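Local coordinates for acyl-[acyl-carrier-protein]--UDP-N-acetylglucosamine O-acyltransferase (Helicobacter pylori, PDB 1J2Z) that transfers a (3R)-hydroxyacyl chain from acyl carrier protein to UDP-N-acetylglucosamine, the first step of lipid A biosynthesis, at residues A[194-197]-A[198-202]. Numbering follows the deposited sequence.
Sequences NRHR and MRQLL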
loop_
_atom_site.group_PDB
_atom_site.type_symbol
_atom_site.label_atom_id
_atom_site.label_comp_id
_atom_site.label_asym_id
_atom_site.label_seq_id
_atom_site.Cartn_x
_atom_site.Cartn_y
_atom_site.Cartn_z
ATOM N N ASN A 194 4.446 -25.197 8.592
ATOM C CA ASN A 194 3.294 -24.514 9.163
ATOM C C ASN A 194 2.642 -25.486 10.139
ATOM O O ASN A 194 1.556 -26.012 9.891
ATOM C CB ASN A 194 2.316 -24.132 8.049
ATOM C CG ASN A 194 1.199 -23.233 8.532
ATOM O OD1 ASN A 194 0.393 -22.749 7.737
ATOM N ND2 ASN A 194 1.140 -23.007 9.839
ATOM N N ARG A 195 3.333 -25.715 11.249
ATOM C CA ARG A 195 2.892 -26.632 12.292
ATOM C C ARG A 195 1.466 -26.361 12.762
ATOM O O ARG A 195 0.644 -27.277 12.835
ATOM C CB ARG A 195 3.860 -26.545 13.477
ATOM C CG ARG A 195 3.962 -27.803 14.320
ATOM C CD ARG A 195 5.119 -27.689 15.309
ATOM N NE ARG A 195 5.349 -28.931 16.043
ATOM C CZ ARG A 195 4.502 -29.446 16.928
ATOM N NH1 ARG A 195 3.359 -28.826 17.190
ATOM N NH2 ARG A 195 4.798 -30.577 17.552
ATOM N N HIS A 196 1.175 -25.104 13.079
ATOM C CA HIS A 196 -0.153 -24.737 13.550
ATOM C C HIS A 196 -1.254 -25.171 12.590
ATOM O O HIS A 196 -2.334 -25.580 13.019
ATOM C CB HIS A 196 -0.242 -23.228 13.785
ATOM C CG HIS A 196 -1.622 -22.758 14.120
ATOM N ND1 HIS A 196 -2.591 -22.553 13.162
ATOM C CD2 HIS A 196 -2.213 -22.502 15.312
ATOM C CE1 HIS A 196 -3.718 -22.192 13.747
ATOM N NE2 HIS A 196 -3.516 -22.155 15.051
ATOM N N ARG A 197 -0.980 -25.083 11.294
ATOM C CA ARG A 197 -1.957 -25.473 10.286
ATOM C C ARG A 197 -2.071 -26.989 10.191
ATOM O O ARG A 197 -3.173 -27.537 10.144
ATOM C CB ARG A 197 -1.558 -24.923 8.918
ATOM C CG ARG A 197 -2.506 -25.328 7.806
ATOM C CD ARG A 197 -3.491 -24.221 7.508
ATOM N NE ARG A 197 -4.241 -23.806 8.686
ATOM C CZ ARG A 197 -4.990 -22.710 8.737
ATOM N NH1 ARG A 197 -5.082 -21.926 7.672
ATOM N NH2 ARG A 197 -5.646 -22.397 9.848
ATOM N N MET A 198 -0.926 -27.665 10.148
ATOM C CA MET A 198 -0.917 -29.120 10.048
ATOM C C MET A 198 -1.634 -29.763 11.229
ATOM O O MET A 198 -2.323 -30.767 11.067
ATOM C CB MET A 198 0.521 -29.645 9.981
ATOM C CG MET A 198 1.348 -29.063 8.846
ATOM S SD MET A 198 2.955 -29.867 8.690
ATOM C CE MET A 198 3.797 -29.206 10.100
ATOM N N ARG A 199 -1.477 -29.175 12.411
ATOM C CA ARG A 199 -2.094 -29.707 13.622
ATOM C C ARG A 199 -3.617 -29.715 13.604
ATOM O O ARG A 199 -4.245 -30.486 14.330
ATOM C CB ARG A 199 -1.602 -28.937 14.852
ATOM C CG ARG A 199 -0.149 -29.215 15.215
ATOM C CD ARG A 199 0.236 -28.532 16.518
ATOM N NE ARG A 199 0.153 -27.077 16.418
ATOM C CZ ARG A 199 0.357 -26.245 17.433
ATOM N NH1 ARG A 199 0.657 -26.722 18.633
ATOM N NH2 ARG A 199 0.267 -24.935 17.246
ATOM N N GLN A 200 -4.222 -28.864 12.785
ATOM C CA GLN A 200 -5.676 -28.838 12.722
ATOM C C GLN A 200 -6.207 -29.661 11.559
ATOM O O GLN A 200 -7.341 -30.126 11.595
ATOM C CB GLN A 200 -6.198 -27.399 12.622
ATOM C CG GLN A 200 -5.675 -26.602 11.447
ATOM C CD GLN A 200 -6.503 -25.358 11.181
ATOM O OE1 GLN A 200 -7.610 -25.440 10.640
ATOM N NE2 GLN A 200 -5.979 -24.201 11.573
ATOM N N LEU A 201 -5.385 -29.859 10.536
ATOM C CA LEU A 201 -5.808 -30.622 9.366
ATOM C C LEU A 201 -5.224 -32.029 9.300
ATOM O O LEU A 201 -5.827 -32.929 8.710
ATOM C CB LEU A 201 -5.421 -29.880 8.083
ATOM C CG LEU A 201 -6.066 -28.528 7.773
ATOM C CD1 LEU A 201 -5.348 -27.889 6.588
ATOM C CD2 LEU A 201 -7.544 -28.717 7.473
ATOM N N LEU A 202 -4.055 -32.221 9.903
ATOM C CA LEU A 202 -3.398 -33.519 9.847
ATOM C C LEU A 202 -3.211 -34.238 11.178
ATOM O O LEU A 202 -3.189 -33.623 12.244
ATOM C CB LEU A 202 -2.039 -33.368 9.160
ATOM C CG LEU A 202 -2.078 -32.653 7.807
ATOM C CD1 LEU A 202 -0.675 -32.544 7.241
ATOM C CD2 LEU A 202 -2.983 -33.413 6.850
#
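Met198 N donates to Asn194 O at 3.0 Å, and this nearly straight bond (168° at the hydrogen) closes the first turn of the short helix 195-201, a worked example of a two-turn helix that begins with i to i+4 bonds and tightens to an i+3 bond near its end. Asn194 stands at its N-cap position. One residue on, Arg199 N reaches Arg195 O at 2.9 Å, and the pattern changes at Arg197 O, which accepts from both Gln200 N and Leu201 N. Leu201 N lies in the carbonyl plane, whereas Gln200 N sits above it; an i+3 and an i+4 bond thus meet on one oxygen, near the end of the helix, before Leu202 leaves helical geometry. The helix follows the left-handed parallel beta-helix of this hexapeptide-repeat enzyme and opens the helical C-terminal region.

Met198 is buried. Met198 CG lies 3.2 Å from Asn194 O, and a bend at chi3 (-73°) folds Met198 CE back to 3.5 Å from Arg195 CA, while the same side chain meets Tyr180 and Leu193 of loops and Ile207 of helix 204-217. On a more exposed face, the aliphatic part of Arg199 runs beside Arg195 O, and its NE and NH2 pass His196 CA, which lies at the edge of the guanidinium. Arg195, extended from CG to NE, brings NH1 to 3.7 Å from Arg199 NH1; the two guanidinium planes stand 73° apart, an approach of like charges that probably carries some electrostatic cost. Arg197 instead bends at chi2 and chi3, which turns its guanidinium edge toward the end of Gln200, and it also touches Tyr146. Farther back along the Arg197 chain, CG rests against Leu201 CD1 at 4.0 Å.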